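Local coordinates for bifunctional enzyme IspD/IspF (Campylobacter jejuni, PDB 1W55), which catalyses two steps of isoprenoid precursor biosynthesis, making 4-diphosphocytidyl-2-C-methyl-D-erythritol from CTP and methylerythritol phosphate, and cyclising its 2-phosphate derivative with release of CMP, at residues A[4-10]-A[47-53]; A[21-27]-A[294-298]; A[33-38]-A[97-101]. One frame throughout, in Å; residues are numbered along the deposited sequence.

Interaction 1 of 3, residues A[4-10]-A[47-53]; sequences MSLIMLA and FKKIVVT. With C (cytidine-5'-monophosphate), chain D.
One hydroxyl, that of T53, takes A10 N at the far end of this segment pair and binds the base of a nucleotide at once: OG1 accepts from A10 N (3.0 Å) and donates to O2 of cytidine monophosphate (3.0 Å), with chi1 in the p well. Upstream, strand 4-9 and strand 50-53 run parallel, their axes 4.6 Å apart at 15°, with L6 level with I50, I7 with V51 and M8 with V52 (CA-CA 4.7 to 4.8 Å). The bonds zigzag: K48 N to M4 O 3.0 Å, L6 N to K49 O 2.9 Å, V51 N to L6 O 2.8 Å, M8 N to V51 O 2.7 Å and T53 N to M8 O 3.0 Å. These are the first strands in sequence of the sheet of a GT-A-type cytidylyltransferase, 4-9 lying between 50-54 and 91-96; they form a beta-alpha-beta crossover with helix 33-42 in the connection. L9 O accepts a 2.6 Å hydrogen bond from the ribose O3'. On one face L6, I50, M8 and V52 point to helix 33-42; I7 and V51 face helix 76-84 on the other. Before strand 50-53, L6 CB packs over one face of the F47 ring (chi1 m), 3.6 Å from its centroid in a CH-pi contact, while M4 CE comes within 3.5 Å of F47 CE2.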
loop_
_atom_site.group_PDB
_atom_site.type_symbol
_atom_site.label_atom_id
_atom_site.label_comp_id
_atom_site.label_asym_id
_atom_site.label_seq_id
_atom_site.Cartn_x
_atom_site.Cartn_y
_atom_site.Cartn_z
ATOM N N MET A 4 -27.324 30.737 0.611
ATOM C CA MET A 4 -27.393 29.718 1.639
ATOM C C MET A 4 -26.339 29.974 2.704
ATOM O O MET A 4 -25.197 30.330 2.390
ATOM C CB MET A 4 -27.162 28.348 1.004
ATOM C CG MET A 4 -27.488 27.159 1.897
ATOM S SD MET A 4 -27.560 25.626 0.978
ATOM C CE MET A 4 -25.904 25.545 0.240
ATOM N N SER A 5 -26.742 29.798 3.962
ATOM C CA SER A 5 -25.832 29.817 5.105
ATOM C C SER A 5 -25.673 28.396 5.653
ATOM O O SER A 5 -26.365 27.481 5.221
ATOM C CB SER A 5 -26.349 30.755 6.197
ATOM O OG SER A 5 -26.390 32.095 5.747
ATOM N N LEU A 6 -24.740 28.218 6.586
ATOM C CA LEU A 6 -24.478 26.911 7.173
ATOM C C LEU A 6 -24.549 26.991 8.696
ATOM O O LEU A 6 -23.944 27.883 9.302
ATOM C CB LEU A 6 -23.113 26.359 6.714
ATOM C CG LEU A 6 -22.619 25.041 7.346
ATOM C CD1 LEU A 6 -23.491 23.871 6.915
ATOM C CD2 LEU A 6 -21.138 24.752 7.034
ATOM N N ILE A 7 -25.321 26.080 9.298
ATOM C CA ILE A 7 -25.303 25.898 10.749
ATOM C C ILE A 7 -24.758 24.513 11.079
ATOM O O ILE A 7 -25.336 23.489 10.684
ATOM C CB ILE A 7 -26.704 26.088 11.383
ATOM C CG1 ILE A 7 -27.241 27.508 11.139
ATOM C CG2 ILE A 7 -26.655 25.768 12.885
ATOM C CD1 ILE A 7 -28.709 27.699 11.586
ATOM N N MET A 8 -23.630 24.491 11.787
ATOM C CA MET A 8 -23.054 23.245 12.286
ATOM C C MET A 8 -23.495 23.048 13.727
ATOM O O MET A 8 -23.277 23.908 14.580
ATOM C CB MET A 8 -21.520 23.262 12.186
ATOM C CG MET A 8 -20.964 23.383 10.762
ATOM S SD MET A 8 -21.476 22.059 9.627
ATOM C CE MET A 8 -20.754 20.602 10.434
ATOM N N LEU A 9 -24.123 21.915 14.001
ATOM C CA LEU A 9 -24.645 21.660 15.339
ATOM C C LEU A 9 -23.621 20.868 16.151
ATOM O O LEU A 9 -23.395 19.705 15.882
ATOM C CB LEU A 9 -25.996 20.926 15.252
ATOM C CG LEU A 9 -27.153 21.748 14.649
ATOM C CD1 LEU A 9 -28.356 20.882 14.418
ATOM C CD2 LEU A 9 -27.538 22.952 15.535
ATOM N N ALA A 10 -23.018 21.507 17.146
ATOM C CA ALA A 10 -21.867 20.937 17.845
ATOM C C ALA A 10 -21.928 21.130 19.359
ATOM O O ALA A 10 -20.910 20.986 20.039
ATOM C CB ALA A 10 -20.574 21.544 17.296
ATOM N N PHE A 47 -20.787 29.707 1.549
ATOM C CA PHE A 47 -21.867 30.078 2.464
ATOM C C PHE A 47 -21.760 31.535 2.880
ATOM O O PHE A 47 -20.659 32.039 3.115
ATOM C CB PHE A 47 -21.866 29.189 3.709
ATOM C CG PHE A 47 -22.130 27.740 3.422
ATOM C CD1 PHE A 47 -21.076 26.822 3.388
ATOM C CD2 PHE A 47 -23.428 27.285 3.200
ATOM C CE1 PHE A 47 -21.309 25.470 3.131
ATOM C CE2 PHE A 47 -23.677 25.941 2.945
ATOM C CZ PHE A 47 -22.619 25.025 2.912
ATOM N N LYS A 48 -22.917 32.190 2.976
ATOM C CA LYS A 48 -23.025 33.587 3.388
ATOM C C LYS A 48 -22.547 33.792 4.817
ATOM O O LYS A 48 -21.944 34.818 5.159
ATOM C CB LYS A 48 -24.478 34.055 3.265
ATOM C CG LYS A 48 -24.620 35.551 3.079
ATOM C CD LYS A 48 -25.932 36.052 3.647
ATOM C CE LYS A 48 -26.093 37.554 3.450
ATOM N NZ LYS A 48 -27.537 37.887 3.283
ATOM N N LYS A 49 -22.832 32.802 5.650
ATOM C CA LYS A 49 -22.472 32.823 7.052
ATOM C C LYS A 49 -22.298 31.372 7.484
ATOM O O LYS A 49 -22.964 30.472 6.953
ATOM C CB LYS A 49 -23.586 33.497 7.854
ATOM C CG LYS A 49 -23.164 33.997 9.222
ATOM C CD LYS A 49 -24.349 34.517 10.012
ATOM C CE LYS A 49 -24.525 36.020 9.819
ATOM N NZ LYS A 49 -24.666 36.742 11.115
ATOM N N ILE A 50 -21.379 31.144 8.418
ATOM C CA ILE A 50 -21.210 29.833 9.035
ATOM C C ILE A 50 -21.351 29.950 10.553
ATOM O O ILE A 50 -20.601 30.676 11.210
ATOM C CB ILE A 50 -19.865 29.173 8.621
ATOM C CG1 ILE A 50 -19.801 29.041 7.099
ATOM C CG2 ILE A 50 -19.730 27.797 9.256
ATOM C CD1 ILE A 50 -18.401 28.892 6.527
ATOM N N VAL A 51 -22.337 29.245 11.094
ATOM C CA VAL A 51 -22.600 29.260 12.528
ATOM C C VAL A 51 -22.303 27.894 13.139
ATOM O O VAL A 51 -22.625 26.860 12.559
ATOM C CB VAL A 51 -24.058 29.712 12.836
ATOM C CG1 VAL A 51 -24.321 29.767 14.351
ATOM C CG2 VAL A 51 -24.340 31.079 12.197
ATOM N N VAL A 52 -21.657 27.899 14.294
ATOM C CA VAL A 52 -21.413 26.674 15.049
ATOM C C VAL A 52 -22.019 26.822 16.443
ATOM O O VAL A 52 -21.681 27.748 17.174
ATOM C CB VAL A 52 -19.899 26.365 15.190
ATOM C CG1 VAL A 52 -19.676 25.048 15.943
ATOM C CG2 VAL A 52 -19.207 26.334 13.830
ATOM N N THR A 53 -22.912 25.909 16.810
ATOM C CA THR A 53 -23.430 25.908 18.173
ATOM C C THR A 53 -22.448 25.158 19.055
ATOM O O THR A 53 -21.870 24.156 18.635
ATOM C CB THR A 53 -24.829 25.272 18.259
ATOM O OG1 THR A 53 -24.729 23.869 17.991
ATOM C CG2 THR A 53 -25.753 25.808 17.172
HETATM O OP3 C D . -27.772 12.858 17.769
HETATM P P C D . -28.183 14.006 18.659
HETATM O OP1 C D . -27.735 13.825 20.087
HETATM O OP2 C D . -29.610 14.469 18.473
HETATM O "O5'" C D . -27.250 15.234 18.188
HETATM C "C5'" C D . -27.280 15.737 16.861
HETATM C "C4'" C D . -26.384 16.971 16.750
HETATM O "O4'" C D . -26.946 18.091 17.446
HETATM C "C3'" C D . -25.002 16.746 17.331
HETATM O "O3'" C D . -24.072 17.246 16.388
HETATM C "C2'" C D . -24.962 17.571 18.599
HETATM O "O2'" C D . -23.668 18.089 18.886
HETATM C "C1'" C D . -25.964 18.675 18.301
HETATM N N1 C D . -26.597 19.148 19.531
HETATM C C2 C D . -26.591 20.527 19.799
HETATM O O2 C D . -26.055 21.330 18.989
HETATM N N3 C D . -27.173 20.965 20.934
HETATM C C4 C D . -27.741 20.101 21.818
HETATM N N4 C D . -28.311 20.570 22.959
HETATM C C5 C D . -27.749 18.733 21.566
HETATM C C6 C D . -27.161 18.275 20.394
#

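Interaction 2 of 3, residues A[21-27]-A[294-298]; sequences VKKQFLR and REIGF
Segment 21-27 is an extended lead-in at V21 and K22, a short 3-10 turn over 23-25 and a return to extended backbone at R27; segment 294-298 is the last turn of helix 282-295 and its exit into strand 298-308. V21 and E295 approach to 4.1 Å between CA atoms, F25 and I296 to 5.1 Å. The helix ends in a Schellman motif: I296 leaves helical angles, G297 takes phi 99° and psi 14° as C-prime residue, G297 N bonds to R294 O at 3.1 Å, and F298 N bonds back to V293 O. K22 N donates to E295 O (3.1 Å), V21 CA makes a 3.4 Å CH...O contact with R294 O, and R27 NH1 gives I296 O a weak bond at 2.7 Å while also donating to F25 O at 3.1 Å. A CB on G297 would clash with F25 O and, at this positive phi, jam against the preceding carbonyl. The contact thus shows how a bifunctional enzyme joins its parts: a cytidylyltransferase loop packs against a helix end of the cyclodiphosphate synthase, while its K23, a predicted transition-state stabiliser, points away from that helix end. F25 (chi1 m) turns one ring face to I296 CG2, 3.9 Å from CD1 of F25, and its edge to E295 O. K22, with chi1 m and an otherwise extended chain, makes a long salt bridge, NZ to E295 OE1 at 3.8 Å. A water accepts from R27 N at 3.0 Å and donates weakly to G297 O at 3.4 Å.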
loop_
_atom_site.group_PDB
_atom_site.type_symbol
_atom_site.label_atom_id
_atom_site.label_comp_id
_atom_site.label_asym_id
_atom_site.label_seq_id
_atom_site.Cartn_x
_atom_site.Cartn_y
_atom_site.Cartn_z
ATOM N N VAL A 21 -13.145 11.336 26.927
ATOM C CA VAL A 21 -13.025 12.298 25.837
ATOM C C VAL A 21 -14.366 12.650 25.170
ATOM O O VAL A 21 -15.153 11.770 24.813
ATOM C CB VAL A 21 -11.937 11.886 24.786
ATOM C CG1 VAL A 21 -12.315 10.618 24.062
ATOM C CG2 VAL A 21 -11.689 13.031 23.791
ATOM N N LYS A 22 -14.614 13.948 25.028
ATOM C CA LYS A 22 -15.746 14.448 24.256
ATOM C C LYS A 22 -15.481 14.286 22.763
ATOM O O LYS A 22 -14.399 14.638 22.253
ATOM C CB LYS A 22 -16.010 15.908 24.578
ATOM C CG LYS A 22 -16.572 16.137 25.978
ATOM C CD LYS A 22 -16.682 17.627 26.271
ATOM C CE LYS A 22 -16.904 17.895 27.764
ATOM N NZ LYS A 22 -16.802 19.357 28.092
ATOM N N LYS A 23 -16.479 13.757 22.062
ATOM C CA LYS A 23 -16.307 13.394 20.661
ATOM C C LYS A 23 -15.956 14.571 19.751
ATOM O O LYS A 23 -15.284 14.388 18.739
ATOM C CB LYS A 23 -17.498 12.579 20.148
ATOM C CG LYS A 23 -18.720 13.384 19.720
ATOM C CD LYS A 23 -19.655 12.485 18.928
ATOM C CE LYS A 23 -20.857 12.108 19.746
ATOM N NZ LYS A 23 -21.993 12.989 19.368
ATOM N N GLN A 24 -16.368 15.777 20.121
ATOM C CA GLN A 24 -16.073 16.949 19.296
ATOM C C GLN A 24 -14.592 17.343 19.326
ATOM O O GLN A 24 -14.137 18.078 18.438
ATOM C CB GLN A 24 -16.970 18.146 19.631
ATOM C CG GLN A 24 -17.331 18.310 21.095
ATOM C CD GLN A 24 -18.593 17.550 21.476
ATOM O OE1 GLN A 24 -18.510 16.461 22.050
ATOM N NE2 GLN A 24 -19.762 18.122 21.162
ATOM N N PHE A 25 -13.855 16.828 20.324
ATOM C CA PHE A 25 -12.431 17.104 20.481
ATOM C C PHE A 25 -11.479 15.941 20.167
ATOM O O PHE A 25 -10.288 16.047 20.435
ATOM C CB PHE A 25 -12.134 17.683 21.878
ATOM C CG PHE A 25 -12.982 18.871 22.224
ATOM C CD1 PHE A 25 -13.790 18.855 23.350
ATOM C CD2 PHE A 25 -13.005 19.984 21.402
ATOM C CE1 PHE A 25 -14.603 19.935 23.661
ATOM C CE2 PHE A 25 -13.815 21.076 21.699
ATOM C CZ PHE A 25 -14.610 21.053 22.831
ATOM N N LEU A 26 -11.987 14.840 19.621
ATOM C CA LEU A 26 -11.115 13.820 19.025
ATOM C C LEU A 26 -10.323 14.450 17.902
ATOM O O LEU A 26 -10.882 15.242 17.126
ATOM C CB LEU A 26 -11.920 12.668 18.438
ATOM C CG LEU A 26 -12.745 11.796 19.381
ATOM C CD1 LEU A 26 -13.622 10.868 18.549
ATOM C CD2 LEU A 26 -11.847 11.013 20.344
ATOM N N ARG A 27 -9.044 14.108 17.792
ATOM C CA ARG A 27 -8.223 14.703 16.750
ATOM C C ARG A 27 -8.266 13.904 15.459
ATOM O O ARG A 27 -8.048 12.701 15.454
ATOM C CB ARG A 27 -6.772 14.931 17.225
ATOM C CG ARG A 27 -6.447 16.407 17.506
ATOM C CD ARG A 27 -7.439 17.088 18.471
ATOM N NE ARG A 27 -7.004 18.406 18.922
ATOM C CZ ARG A 27 -7.434 18.998 20.035
ATOM N NH1 ARG A 27 -8.325 18.400 20.807
ATOM N NH2 ARG A 27 -6.978 20.200 20.372
ATOM N N ARG A 294 -8.227 15.312 29.457
ATOM C CA ARG A 294 -8.691 14.165 28.684
ATOM C C ARG A 294 -9.981 14.466 27.904
ATOM O O ARG A 294 -10.191 13.927 26.820
ATOM C CB ARG A 294 -8.890 12.970 29.602
ATOM C CG ARG A 294 -7.610 12.402 30.168
ATOM C CD ARG A 294 -7.846 11.313 31.195
ATOM N NE ARG A 294 -8.180 10.036 30.567
ATOM C CZ ARG A 294 -8.904 9.074 31.136
ATOM N NH1 ARG A 294 -9.403 9.222 32.364
ATOM N NH2 ARG A 294 -9.135 7.954 30.469
ATOM N N GLU A 295 -10.836 15.323 28.465
ATOM C CA GLU A 295 -12.092 15.723 27.818
ATOM C C GLU A 295 -11.845 16.403 26.473
ATOM O O GLU A 295 -12.601 16.202 25.530
ATOM C CB GLU A 295 -12.906 16.655 28.725
ATOM C CG GLU A 295 -13.713 15.916 29.786
ATOM C CD GLU A 295 -14.353 16.841 30.813
ATOM O OE1 GLU A 295 -14.307 18.089 30.639
ATOM O OE2 GLU A 295 -14.912 16.311 31.801
ATOM N N ILE A 296 -10.779 17.199 26.395
ATOM C CA ILE A 296 -10.411 17.875 25.146
ATOM C C ILE A 296 -9.414 17.098 24.263
ATOM O O ILE A 296 -8.856 17.650 23.323
ATOM C CB ILE A 296 -9.965 19.332 25.389
ATOM C CG1 ILE A 296 -8.771 19.403 26.354
ATOM C CG2 ILE A 296 -11.142 20.181 25.907
ATOM C CD1 ILE A 296 -8.052 20.738 26.307
ATOM N N GLY A 297 -9.221 15.813 24.537
ATOM C CA GLY A 297 -8.557 14.951 23.574
ATOM C C GLY A 297 -7.078 14.655 23.765
ATOM O O GLY A 297 -6.427 14.124 22.852
ATOM N N PHE A 298 -6.555 14.965 24.945
ATOM C CA PHE A 298 -5.140 14.791 25.233
ATOM C C PHE A 298 -4.886 13.599 26.148
ATOM O O PHE A 298 -5.788 13.146 26.862
ATOM C CB PHE A 298 -4.592 16.048 25.904
ATOM C CG PHE A 298 -4.339 17.179 24.959
ATOM C CD1 PHE A 298 -5.162 18.302 24.960
ATOM C CD2 PHE A 298 -3.282 17.124 24.064
ATOM C CE1 PHE A 298 -4.917 19.341 24.090
ATOM C CE2 PHE A 298 -3.027 18.163 23.198
ATOM C CZ PHE A 298 -3.834 19.269 23.198
HETATM O O HOH W 1 -7.607 12.773 20.000
#

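Interaction 3 of 3, residues A[33-38]-A[97-101]; sequences LWLYAT and VARVL. With EDO (1,2-ethanediol), chain F.
A37 presses its methyl group onto the bend of segment 97-101, CB lying 3.3 Å from V97 O and 4.2 Å from V100 CA. So small a side chain lets the backbones come close at A37 and V100 (4.8 Å between CA atoms); the CA atoms of W34 and V97 are 5.5 Å apart. Segment 33-38 opens helix 33-42, whereas 97-101 is irregular and follows strand 91-96. Such a loop at the C-terminal end of a central strand is where Rossmann-like nucleotidyltransferases build their active sites; here V97 touches the bound cytidine monophosphate, and A98 lies about 4 Å, side chain to side chain, from K23, a predicted transition-state stabiliser, and from K191, which binds that nucleotide and is predicted to position methylerythritol phosphate. L33 (chi1 t) reaches V100 CG2 with CD1 (3.7 Å) and V97 O with CD2 (3.5 Å), and Y36 (chi1 t) sets CD2 3.5 Å from V100 CG1. A water lies 3.0 Å from both A37 O and V100 O. R99 points away from the helix; its NH2 donates to O1 of 1,2-ethanediol, probably from the crystallisation liquor (3.1 Å), and forms a salt bridge with D128 of the second subunit, while NE forms one with D96.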
loop_
_atom_site.group_PDB
_atom_site.type_symbol
_atom_site.label_atom_id
_atom_site.label_comp_id
_atom_site.label_asym_id
_atom_site.label_seq_id
_atom_site.Cartn_x
_atom_site.Cartn_y
_atom_site.Cartn_z
ATOM N N LEU A 33 -12.424 17.276 15.943
ATOM C CA LEU A 33 -13.460 16.721 15.061
ATOM C C LEU A 33 -14.441 17.780 14.562
ATOM O O LEU A 33 -14.781 17.778 13.394
ATOM C CB LEU A 33 -14.217 15.581 15.773
ATOM C CG LEU A 33 -15.379 14.909 15.024
ATOM C CD1 LEU A 33 -15.408 13.412 15.302
ATOM C CD2 LEU A 33 -16.738 15.559 15.336
ATOM N N TRP A 34 -14.872 18.682 15.446
ATOM C CA TRP A 34 -15.886 19.697 15.116
ATOM C C TRP A 34 -15.353 20.636 14.050
ATOM O O TRP A 34 -16.081 21.058 13.158
ATOM C CB TRP A 34 -16.330 20.492 16.369
ATOM C CG TRP A 34 -15.244 21.391 16.954
ATOM C CD1 TRP A 34 -14.378 21.082 17.968
ATOM C CD2 TRP A 34 -14.929 22.740 16.564
ATOM N NE1 TRP A 34 -13.549 22.146 18.229
ATOM C CE2 TRP A 34 -13.856 23.171 17.371
ATOM C CE3 TRP A 34 -15.436 23.621 15.599
ATOM C CZ2 TRP A 34 -13.276 24.436 17.236
ATOM C CZ3 TRP A 34 -14.860 24.878 15.465
ATOM C CH2 TRP A 34 -13.790 25.275 16.278
ATOM N N LEU A 35 -14.064 20.951 14.144
ATOM C CA LEU A 35 -13.421 21.835 13.178
ATOM C C LEU A 35 -13.202 21.097 11.857
ATOM O O LEU A 35 -13.478 21.639 10.789
ATOM C CB LEU A 35 -12.116 22.412 13.746
ATOM C CG LEU A 35 -11.298 23.377 12.880
ATOM C CD1 LEU A 35 -12.122 24.629 12.438
ATOM C CD2 LEU A 35 -10.019 23.782 13.629
ATOM N N TYR A 36 -12.749 19.847 11.929
ATOM C CA TYR A 36 -12.633 19.025 10.727
ATOM C C TYR A 36 -13.962 18.938 9.943
ATOM O O TYR A 36 -13.982 19.142 8.730
ATOM C CB TYR A 36 -12.119 17.623 11.079
ATOM C CG TYR A 36 -11.781 16.781 9.873
ATOM C CD1 TYR A 36 -10.461 16.654 9.435
ATOM C CD2 TYR A 36 -12.783 16.104 9.164
ATOM C CE1 TYR A 36 -10.144 15.868 8.314
ATOM C CE2 TYR A 36 -12.484 15.321 8.051
ATOM C CZ TYR A 36 -11.165 15.210 7.628
ATOM O OH TYR A 36 -10.876 14.443 6.522
ATOM N N ALA A 37 -15.058 18.626 10.631
ATOM C CA ALA A 37 -16.378 18.525 9.978
ATOM C C ALA A 37 -16.843 19.850 9.367
ATOM O O ALA A 37 -17.369 19.872 8.248
ATOM C CB ALA A 37 -17.431 17.993 10.960
ATOM N N THR A 38 -16.636 20.947 10.095
ATOM C CA THR A 38 -17.014 22.283 9.625
ATOM C C THR A 38 -16.197 22.692 8.396
ATOM O O THR A 38 -16.757 23.183 7.409
ATOM C CB THR A 38 -16.880 23.332 10.755
ATOM O OG1 THR A 38 -17.617 22.905 11.908
ATOM C CG2 THR A 38 -17.576 24.601 10.369
ATOM N N VAL A 97 -22.230 17.925 13.568
ATOM C CA VAL A 97 -20.762 17.804 13.414
ATOM C C VAL A 97 -20.315 16.362 13.467
ATOM O O VAL A 97 -19.278 16.019 12.909
ATOM C CB VAL A 97 -19.890 18.568 14.472
ATOM C CG1 VAL A 97 -19.728 20.010 14.121
ATOM C CG2 VAL A 97 -20.375 18.363 15.897
ATOM N N ALA A 98 -21.086 15.521 14.147
ATOM C CA ALA A 98 -20.724 14.118 14.308
ATOM C C ALA A 98 -20.865 13.317 13.013
ATOM O O ALA A 98 -20.436 12.169 12.952
ATOM C CB ALA A 98 -21.513 13.477 15.449
ATOM N N ARG A 99 -21.450 13.934 11.986
ATOM C CA ARG A 99 -21.427 13.395 10.620
ATOM C C ARG A 99 -20.236 14.004 9.875
ATOM O O ARG A 99 -20.351 15.037 9.198
ATOM C CB ARG A 99 -22.741 13.696 9.892
ATOM C CG ARG A 99 -23.926 12.997 10.510
ATOM C CD ARG A 99 -25.242 13.325 9.837
ATOM N NE ARG A 99 -26.407 12.898 10.606
ATOM C CZ ARG A 99 -26.898 11.657 10.620
ATOM N NH1 ARG A 99 -26.338 10.697 9.894
ATOM N NH2 ARG A 99 -27.971 11.380 11.351
ATOM N N VAL A 100 -19.088 13.354 10.013
ATOM C CA VAL A 100 -17.811 13.996 9.714
ATOM C C VAL A 100 -17.405 13.962 8.247
ATOM O O VAL A 100 -16.908 14.957 7.732
ATOM C CB VAL A 100 -16.670 13.435 10.602
ATOM C CG1 VAL A 100 -15.435 14.272 10.450
ATOM C CG2 VAL A 100 -17.090 13.437 12.045
ATOM N N LEU A 101 -17.638 12.836 7.583
ATOM C CA LEU A 101 -17.100 12.600 6.243
ATOM C C LEU A 101 -18.101 12.794 5.098
ATOM O O LEU A 101 -17.990 12.133 4.056
ATOM C CB LEU A 101 -16.515 11.189 6.158
ATOM C CG LEU A 101 -15.317 10.818 7.046
ATOM C CD1 LEU A 101 -14.951 9.348 6.836
ATOM C CD2 LEU A 101 -14.115 11.718 6.791
HETATM C C1 EDO F . -30.553 13.975 12.683
HETATM O O1 EDO F . -29.415 13.364 13.272
HETATM C C2 EDO F . -30.990 13.178 11.473
HETATM O O2 EDO F . -31.091 11.819 11.832
HETATM O O HOH W 2 -18.719 17.317 7.345
#

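How the interactions relate
From the N terminus, strand 4-9 runs into loop 21-27 and then helix 33-42 before interaction 1 closes the first circuit at 47-53. Interaction 3 crosses it, since 33-38 lies inside that circuit and 97-101 beyond it; interaction 2 crosses it too, and interaction 3 is nested in the long loop that interaction 2 closes at 294-298. Probable hydrogen bonds also join them: L9 O to V97 N (3.1 Å) for 1 and 3, Q24 O to W34 N (3.1 Å) for 2 and 3, A10 O to Q24 NE2 (3.3 Å) for 1 and 2. Interactions 1 and 3 tie sheet, helix 33-42 and loop 97-101 within the cytidylyltransferase; interaction 2 joins loop 21-27 to the synthase part.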